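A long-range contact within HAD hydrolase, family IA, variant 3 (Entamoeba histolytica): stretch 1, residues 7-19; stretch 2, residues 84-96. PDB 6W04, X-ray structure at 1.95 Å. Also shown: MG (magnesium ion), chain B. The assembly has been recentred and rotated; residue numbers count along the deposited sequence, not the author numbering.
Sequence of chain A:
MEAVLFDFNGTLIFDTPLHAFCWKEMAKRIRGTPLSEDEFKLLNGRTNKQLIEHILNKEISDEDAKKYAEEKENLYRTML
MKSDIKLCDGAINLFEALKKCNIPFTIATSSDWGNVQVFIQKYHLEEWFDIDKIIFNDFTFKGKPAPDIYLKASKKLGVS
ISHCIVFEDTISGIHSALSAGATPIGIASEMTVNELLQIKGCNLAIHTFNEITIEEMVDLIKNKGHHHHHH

Stretch 1, residues 7-19: DFNGTLIFDTPLH
Stretch 2 (84-96) DIKLCDGAINLFE

The two loops meet at Leu12–Cys88 and Ile13–Leu87, whose CA atoms lie 5.2 and 5.0 Å apart; numbering rises on one stretch as it falls on the other, so the backbones run in opposite directions here. One direct hydrogen bond joins them, from Cys88 N to Leu12 O (2.7 Å, 154°); Leu87 CA also approaches Leu12 O at 3.3 Å. A water extends the link, accepting from Phe14 N (2.8 Å) and donating to Lys86 O (2.6 Å).

Leu12 (phi/psi -87/-26) leaves its backbone sideways, yet with chi1 m and chi2 t its end comes nearer, and CD2 lies 3.8 Å from Ala91 CB and 3.7 Å from Phe95 CZ. Both partners belong to the helix that begins after Gly90, whose positive phi (81°) suits glycine in the type II turn Cys88–Ala91. Leu87 (-59/141; m, t) likewise reaches inward, placing CD2 4.0 Å from Ile13 CG2 and 4.2 Å from Phe8 CE1. In each leucine one methyl, CD2, thus serves two neighbours. Ile13 (-130/143; p, t) sets CB 3.9 Å from CG2 of Ile85 (-60/124; m, t), while Ile85 CD1 lies 3.9 Å from CD2 of Leu18 (t, p) on the helix that starts after Asp15; the branched Ile85 thus offers different methyls to different neighbours. Cys88 (-53/145; chi1 t) points toward stretch 1, its small SG 3.7 Å from CE1 of Phe14 (-93/77; chi1 m, chi2 19°), oblique to the ring.

Beyond this apolar patch, Asp7 OD2 and Asn9 O each bind magnesium at 2.1 Å.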

ATOM      1  N   ASP A   7      -5.149   0.764   1.453  1.00 27.57           N
ATOM      2  CA  ASP A   7      -3.694   0.679   1.325  1.00 29.04           C
ATOM      3  C   ASP A   7      -3.172   2.002   0.796  1.00 32.35           C
ATOM      4  O   ASP A   7      -3.910   2.765   0.173  1.00 30.73           O
ATOM      5  CB  ASP A   7      -3.317  -0.445   0.368  1.00 24.95           C
ATOM      6  CG  ASP A   7      -1.828  -0.587   0.178  1.00 35.70           C
ATOM      7  OD1 ASP A   7      -1.092  -0.601   1.189  1.00 31.60           O
ATOM      8  OD2 ASP A   7      -1.400  -0.716  -0.987  1.00 34.18           O
ATOM      9  N   PHE A   8      -1.891   2.295   1.025  1.00 28.02           N
ATOM     10  CA  PHE A   8      -1.375   3.587   0.582  1.00 27.79           C
ATOM     11  C   PHE A   8      -0.488   3.465  -0.653  1.00 29.84           C
ATOM     12  O   PHE A   8      -0.894   3.906  -1.736  1.00 28.61           O
ATOM     13  CB  PHE A   8      -0.675   4.317   1.718  1.00 28.38           C
ATOM     14  CG  PHE A   8      -0.434   5.766   1.404  1.00 29.55           C
ATOM     15  CD1 PHE A   8      -1.448   6.698   1.579  1.00 30.40           C
ATOM     16  CD2 PHE A   8       0.764   6.173   0.841  1.00 30.51           C
ATOM     17  CE1 PHE A   8      -1.257   8.028   1.248  1.00 31.88           C
ATOM     18  CE2 PHE A   8       0.971   7.503   0.521  1.00 33.64           C
ATOM     19  CZ  PHE A   8      -0.043   8.426   0.720  1.00 31.30           C
ATOM     20  N   ASN A   9       0.704   2.865  -0.539  1.00 29.57           N
ATOM     21  CA  ASN A   9       1.629   2.781  -1.669  1.00 27.50           C
ATOM     22  C   ASN A   9       1.052   1.926  -2.790  1.00 28.73           C
ATOM     23  O   ASN A   9       0.673   0.773  -2.576  1.00 29.86           O
ATOM     24  CB  ASN A   9       2.958   2.189  -1.203  1.00 29.11           C
ATOM     25  CG  ASN A   9       3.558   2.979  -0.065  1.00 40.31           C
ATOM     26  OD1 ASN A   9       3.476   2.589   1.106  1.00 39.40           O
ATOM     27  ND2 ASN A   9       4.126   4.126  -0.400  1.00 35.80           N
ATOM     28  N   GLY A  10       1.012   2.485  -3.996  1.00 31.24           N
ATOM     29  CA  GLY A  10       0.486   1.777  -5.151  1.00 30.89           C
ATOM     30  C   GLY A  10      -1.021   1.809  -5.253  1.00 35.61           C
ATOM     31  O   GLY A  10      -1.562   1.420  -6.286  1.00 32.47           O
ATOM     32  N   THR A  11      -1.702   2.295  -4.223  1.00 33.98           N
ATOM     33  CA  THR A  11      -3.156   2.344  -4.167  1.00 33.52           C
ATOM     34  C   THR A  11      -3.652   3.784  -4.102  1.00 31.72           C
ATOM     35  O   THR A  11      -4.394   4.216  -4.991  1.00 31.85           O
ATOM     36  CB  THR A  11      -3.638   1.524  -2.947  1.00 31.33           C
ATOM     37  OG1 THR A  11      -3.335   0.131  -3.148  1.00 29.67           O
ATOM     38  CG2 THR A  11      -5.143   1.689  -2.723  1.00 28.85           C
ATOM     39  N   LEU A  12      -3.259   4.548  -3.074  1.00 29.51           N
ATOM     40  CA  LEU A  12      -3.626   5.960  -2.999  1.00 30.69           C
ATOM     41  C   LEU A  12      -2.651   6.868  -3.734  1.00 33.15           C
ATOM     42  O   LEU A  12      -3.045   7.962  -4.167  1.00 32.58           O
ATOM     43  CB  LEU A  12      -3.740   6.402  -1.532  1.00 27.00           C
ATOM     44  CG  LEU A  12      -5.053   5.995  -0.855  1.00 33.58           C
ATOM     45  CD1 LEU A  12      -5.042   6.331   0.628  1.00 30.45           C
ATOM     46  CD2 LEU A  12      -6.279   6.667  -1.546  1.00 29.03           C
ATOM     47  N   ILE A  13      -1.390   6.463  -3.880  1.00 30.41           N
ATOM     48  CA  ILE A  13      -0.452   7.142  -4.770  1.00 31.30           C
ATOM     49  C   ILE A  13       0.208   6.100  -5.672  1.00 35.06           C
ATOM     50  O   ILE A  13       0.480   4.980  -5.239  1.00 26.39           O
ATOM     51  CB  ILE A  13       0.610   7.952  -3.988  1.00 29.70           C
ATOM     52  CG1 ILE A  13       1.474   7.058  -3.074  1.00 25.93           C
ATOM     53  CG2 ILE A  13      -0.046   9.077  -3.169  1.00 22.19           C
ATOM     54  CD1 ILE A  13       2.691   7.849  -2.450  1.00 29.26           C
ATOM     55  N   PHE A  14       0.445   6.455  -6.937  1.00 26.70           N
ATOM     56  CA  PHE A  14       1.048   5.497  -7.871  1.00 27.92           C
ATOM     57  C   PHE A  14       2.559   5.721  -7.837  1.00 24.81           C
ATOM     58  O   PHE A  14       3.147   6.340  -8.718  1.00 30.42           O
ATOM     59  CB  PHE A  14       0.465   5.649  -9.275  1.00 28.09           C
ATOM     60  CG  PHE A  14      -0.961   5.136  -9.421  1.00 30.84           C
ATOM     61  CD1 PHE A  14      -1.774   4.941  -8.306  1.00 34.46           C
ATOM     62  CD2 PHE A  14      -1.478   4.836 -10.682  1.00 37.55           C
ATOM     63  CE1 PHE A  14      -3.090   4.480  -8.438  1.00 35.61           C
ATOM     64  CE2 PHE A  14      -2.797   4.367 -10.824  1.00 45.44           C
ATOM     65  CZ  PHE A  14      -3.603   4.192  -9.697  1.00 40.99           C
ATOM     66  N   ASP A  15       3.194   5.219  -6.772  1.00 24.36           N
ATOM     67  CA  ASP A  15       4.616   5.466  -6.528  1.00 22.66           C
ATOM     68  C   ASP A  15       5.497   4.274  -6.859  1.00 25.08           C
ATOM     69  O   ASP A  15       6.697   4.307  -6.574  1.00 28.10           O
ATOM     70  CB  ASP A  15       4.843   5.895  -5.070  1.00 27.59           C
ATOM     71  CG  ASP A  15       4.401   4.830  -4.055  1.00 31.15           C
ATOM     72  OD1 ASP A  15       3.593   3.938  -4.403  1.00 30.94           O
ATOM     73  OD2 ASP A  15       4.866   4.892  -2.897  1.00 29.52           O
ATOM     74  N   THR A  16       4.958   3.232  -7.486  1.00 24.13           N
ATOM     75  CA  THR A  16       5.833   2.116  -7.833  1.00 22.97           C
ATOM     76  C   THR A  16       7.004   2.531  -8.728  1.00 28.88           C
ATOM     77  O   THR A  16       8.140   2.108  -8.437  1.00 28.48           O
ATOM     78  CB  THR A  16       5.013   0.982  -8.458  1.00 30.23           C
ATOM     79  OG1 THR A  16       4.058   0.532  -7.490  1.00 33.27           O
ATOM     80  CG2 THR A  16       5.952  -0.192  -8.857  1.00 34.21           C
ATOM     81  N   PRO A  17       6.828   3.342  -9.784  1.00 28.23           N
ATOM     82  CA  PRO A  17       8.007   3.731 -10.579  1.00 29.67           C
ATOM     83  C   PRO A  17       9.075   4.417  -9.750  1.00 31.35           C
ATOM     84  O   PRO A  17      10.275   4.169  -9.956  1.00 29.55           O
ATOM     85  CB  PRO A  17       7.417   4.657 -11.653  1.00 34.85           C
ATOM     86  CG  PRO A  17       6.003   4.149 -11.845  1.00 34.23           C
ATOM     87  CD  PRO A  17       5.576   3.839 -10.398  1.00 31.04           C
ATOM     88  N   LEU A  18       8.671   5.254  -8.790  1.00 25.21           N
ATOM     89  CA  LEU A  18       9.652   5.899  -7.928  1.00 25.25           C
ATOM     90  C   LEU A  18      10.401   4.883  -7.062  1.00 30.02           C
ATOM     91  O   LEU A  18      11.624   4.985  -6.896  1.00 28.88           O
ATOM     92  CB  LEU A  18       8.956   6.948  -7.054  1.00 27.28           C
ATOM     93  CG  LEU A  18       9.889   7.754  -6.171  1.00 36.05           C
ATOM     94  CD1 LEU A  18      11.117   8.242  -6.977  1.00 37.32           C
ATOM     95  CD2 LEU A  18       9.124   8.969  -5.594  1.00 35.69           C
ATOM     96  N   HIS A  19       9.692   3.898  -6.490  1.00 28.96           N
ATOM     97  CA  HIS A  19      10.395   2.832  -5.766  1.00 24.03           C
ATOM     98  C   HIS A  19      11.392   2.120  -6.672  1.00 26.11           C
ATOM     99  O   HIS A  19      12.514   1.823  -6.253  1.00 26.75           O
ATOM    100  CB  HIS A  19       9.394   1.825  -5.162  1.00 30.87           C
ATOM    101  CG  HIS A  19       8.644   2.364  -3.985  1.00 24.36           C
ATOM    102  ND1 HIS A  19       9.246   2.593  -2.763  1.00 28.33           N
ATOM    103  CD2 HIS A  19       7.355   2.762  -3.851  1.00 26.29           C
ATOM    104  CE1 HIS A  19       8.355   3.098  -1.923  1.00 30.59           C
ATOM    105  NE2 HIS A  19       7.202   3.219  -2.562  1.00 29.38           N
ATOM    106  N   ASP A  84       5.786  15.373  -7.981  1.00 30.61           N
ATOM    107  CA  ASP A  84       4.414  15.876  -8.038  1.00 32.45           C
ATOM    108  C   ASP A  84       3.418  14.722  -8.058  1.00 37.75           C
ATOM    109  O   ASP A  84       2.295  14.869  -8.539  1.00 33.31           O
ATOM    110  CB  ASP A  84       4.203  16.818  -9.231  1.00 36.12           C
ATOM    111  CG  ASP A  84       4.317  16.110 -10.580  1.00 54.83           C
ATOM    112  OD1 ASP A  84       4.525  14.882 -10.613  1.00 45.88           O
ATOM    113  OD2 ASP A  84       4.201  16.796 -11.617  1.00 56.92           O
ATOM    114  N   ILE A  85       3.825  13.564  -7.561  1.00 28.17           N
ATOM    115  CA  ILE A  85       2.891  12.449  -7.425  1.00 33.71           C
ATOM    116  C   ILE A  85       1.749  12.876  -6.514  1.00 29.85           C
ATOM    117  O   ILE A  85       1.973  13.330  -5.387  1.00 32.18           O
ATOM    118  CB  ILE A  85       3.613  11.223  -6.885  1.00 28.26           C
ATOM    119  CG1 ILE A  85       4.689  10.783  -7.885  1.00 32.81           C
ATOM    120  CG2 ILE A  85       2.611  10.100  -6.562  1.00 35.03           C
ATOM    121  CD1 ILE A  85       5.702   9.802  -7.255  1.00 34.09           C
ATOM    122  N   LYS A  86       0.524  12.766  -7.012  1.00 30.40           N
ATOM    123  CA  LYS A  86      -0.674  13.214  -6.311  1.00 30.87           C
ATOM    124  C   LYS A  86      -1.471  12.011  -5.815  1.00 34.58           C
ATOM    125  O   LYS A  86      -1.281  10.878  -6.280  1.00 31.47           O
ATOM    126  CB  LYS A  86      -1.556  14.066  -7.228  1.00 36.98           C
ATOM    127  CG  LYS A  86      -0.929  15.376  -7.657  1.00 46.92           C
ATOM    128  CD  LYS A  86      -1.772  16.078  -8.716  1.00 59.17           C
ATOM    129  CE  LYS A  86      -1.094  17.363  -9.180  1.00 72.27           C
ATOM    130  NZ  LYS A  86       0.289  17.099  -9.693  1.00 76.45           N
ATOM    131  N   LEU A  87      -2.392  12.271  -4.885  1.00 31.55           N
ATOM    132  CA  LEU A  87      -3.353  11.241  -4.516  1.00 34.77           C
ATOM    133  C   LEU A  87      -4.141  10.816  -5.749  1.00 34.98           C
ATOM    134  O   LEU A  87      -4.488  11.642  -6.591  1.00 35.41           O
ATOM    135  CB  LEU A  87      -4.297  11.748  -3.430  1.00 35.18           C
ATOM    136  CG  LEU A  87      -3.725  11.875  -2.022  1.00 36.98           C
ATOM    137  CD1 LEU A  87      -4.746  12.523  -1.107  1.00 36.60           C
ATOM    138  CD2 LEU A  87      -3.302  10.528  -1.467  1.00 35.09           C
ATOM    139  N   CYS A  88      -4.402   9.512  -5.851  1.00 33.72           N
ATOM    140  CA  CYS A  88      -5.034   8.930  -7.026  1.00 34.68           C
ATOM    141  C   CYS A  88      -6.339   9.652  -7.367  1.00 39.25           C
ATOM    142  O   CYS A  88      -7.055  10.144  -6.483  1.00 37.30           O
ATOM    143  CB  CYS A  88      -5.280   7.433  -6.775  1.00 31.74           C
ATOM    144  SG  CYS A  88      -6.119   6.580  -8.119  1.00 41.71           S
ATOM    145  N   ASP A  89      -6.623   9.753  -8.669  1.00 40.75           N
ATOM    146  CA  ASP A  89      -7.863  10.379  -9.134  1.00 45.36           C
ATOM    147  C   ASP A  89      -9.065   9.810  -8.392  1.00 43.37           C
ATOM    148  O   ASP A  89      -9.175   8.598  -8.200  1.00 46.79           O
ATOM    149  CB  ASP A  89      -8.058  10.164 -10.639  1.00 54.98           C
ATOM    150  CG  ASP A  89      -7.131  11.009 -11.491  1.00 62.12           C
ATOM    151  OD1 ASP A  89      -6.433  11.893 -10.955  1.00 62.71           O
ATOM    152  OD2 ASP A  89      -7.103  10.774 -12.714  1.00 68.00           O
ATOM    153  N   GLY A  90      -9.964  10.696  -7.974  1.00 42.54           N
ATOM    154  CA  GLY A  90     -11.179  10.283  -7.302  1.00 53.65           C
ATOM    155  C   GLY A  90     -11.035   9.982  -5.827  1.00 51.60           C
ATOM    156  O   GLY A  90     -12.054   9.891  -5.130  1.00 41.34           O
ATOM    157  N   ALA A  91      -9.809   9.843  -5.318  1.00 46.43           N
ATOM    158  CA  ALA A  91      -9.632   9.467  -3.921  1.00 39.37           C
ATOM    159  C   ALA A  91     -10.222  10.512  -2.981  1.00 39.27           C
ATOM    160  O   ALA A  91     -11.017  10.180  -2.088  1.00 42.06           O
ATOM    161  CB  ALA A  91      -8.151   9.246  -3.624  1.00 32.85           C
ATOM    162  N   ILE A  92      -9.859  11.786  -3.171  1.00 37.66           N
ATOM    163  CA  ILE A  92     -10.347  12.824  -2.260  1.00 42.21           C
ATOM    164  C   ILE A  92     -11.867  12.873  -2.280  1.00 44.26           C
ATOM    165  O   ILE A  92     -12.512  12.992  -1.229  1.00 42.38           O
ATOM    166  CB  ILE A  92      -9.723  14.195  -2.600  1.00 41.73           C
ATOM    167  CG1 ILE A  92      -8.204  14.153  -2.373  1.00 46.54           C
ATOM    168  CG2 ILE A  92     -10.337  15.295  -1.752  1.00 43.11           C
ATOM    169  CD1 ILE A  92      -7.523  15.493  -2.551  1.00 49.48           C
ATOM    170  N   ASN A  93     -12.465  12.755  -3.471  1.00 43.65           N
ATOM    171  CA  ASN A  93     -13.922  12.733  -3.574  1.00 47.44           C
ATOM    172  C   ASN A  93     -14.518  11.598  -2.760  1.00 49.98           C
ATOM    173  O   ASN A  93     -15.528  11.782  -2.067  1.00 45.75           O
ATOM    174  CB  ASN A  93     -14.353  12.591  -5.031  1.00 55.97           C
ATOM    175  CG  ASN A  93     -14.114  13.846  -5.839  1.00 70.46           C
ATOM    176  OD1 ASN A  93     -13.956  14.942  -5.291  1.00 65.91           O
ATOM    177  ND2 ASN A  93     -14.098  13.696  -7.160  1.00 79.88           N
ATOM    178  N   LEU A  94     -13.928  10.402  -2.858  1.00 46.28           N
ATOM    179  CA  LEU A  94     -14.411   9.285  -2.055  1.00 45.48           C
ATOM    180  C   LEU A  94     -14.289   9.590  -0.565  1.00 45.52           C
ATOM    181  O   LEU A  94     -15.225   9.334   0.202  1.00 46.82           O
ATOM    182  CB  LEU A  94     -13.645   8.007  -2.411  1.00 43.47           C
ATOM    183  CG  LEU A  94     -14.206   6.708  -1.835  1.00 46.46           C
ATOM    184  CD1 LEU A  94     -15.714   6.643  -2.097  1.00 46.97           C
ATOM    185  CD2 LEU A  94     -13.481   5.467  -2.419  1.00 42.91           C
ATOM    186  N   PHE A  95     -13.141  10.136  -0.142  1.00 38.62           N
ATOM    187  CA  PHE A  95     -12.955  10.535   1.253  1.00 46.60           C
ATOM    188  C   PHE A  95     -14.106  11.407   1.742  1.00 45.63           C
ATOM    189  O   PHE A  95     -14.673  11.165   2.811  1.00 44.07           O
ATOM    190  CB  PHE A  95     -11.644  11.312   1.435  1.00 43.53           C
ATOM    191  CG  PHE A  95     -10.397  10.540   1.125  1.00 41.75           C
ATOM    192  CD1 PHE A  95     -10.394   9.158   1.056  1.00 38.38           C
ATOM    193  CD2 PHE A  95      -9.207  11.222   0.936  1.00 32.98           C
ATOM    194  CE1 PHE A  95      -9.222   8.473   0.769  1.00 39.51           C
ATOM    195  CE2 PHE A  95      -8.035  10.550   0.664  1.00 34.98           C
ATOM    196  CZ  PHE A  95      -8.043   9.170   0.577  1.00 39.50           C
ATOM    197  N   GLU A  96     -14.440  12.452   0.980  1.00 41.79           N
ATOM    198  CA  GLU A  96     -15.504  13.365   1.396  1.00 45.21           C
ATOM    199  C   GLU A  96     -16.864  12.676   1.379  1.00 55.61           C
ATOM    200  O   GLU A  96     -17.674  12.862   2.297  1.00 53.53           O
ATOM    201  CB  GLU A  96     -15.519  14.595   0.490  1.00 52.83           C
ATOM    202  CG  GLU A  96     -14.181  15.333   0.432  1.00 52.43           C
ATOM    203  CD  GLU A  96     -14.193  16.485  -0.557  1.00 60.65           C
ATOM    204  OE1 GLU A  96     -13.366  17.408  -0.430  1.00 62.33           O
ATOM    205  OE2 GLU A  96     -15.039  16.464  -1.471  1.00 74.46           O
TER
HETATM  206 MG    MG B 301       0.345  -1.218  -1.951  1.00 28.64          MG
HETATM  207  O   HOH W   1      -0.636   8.891  -7.864  1.00 36.80           O
HETATM  208  O   HOH W   2      -0.079  -3.157  -1.170  1.00 29.29           O
HETATM  209  O   HOH W   3       2.038  -1.615  -3.306  1.00 30.53           O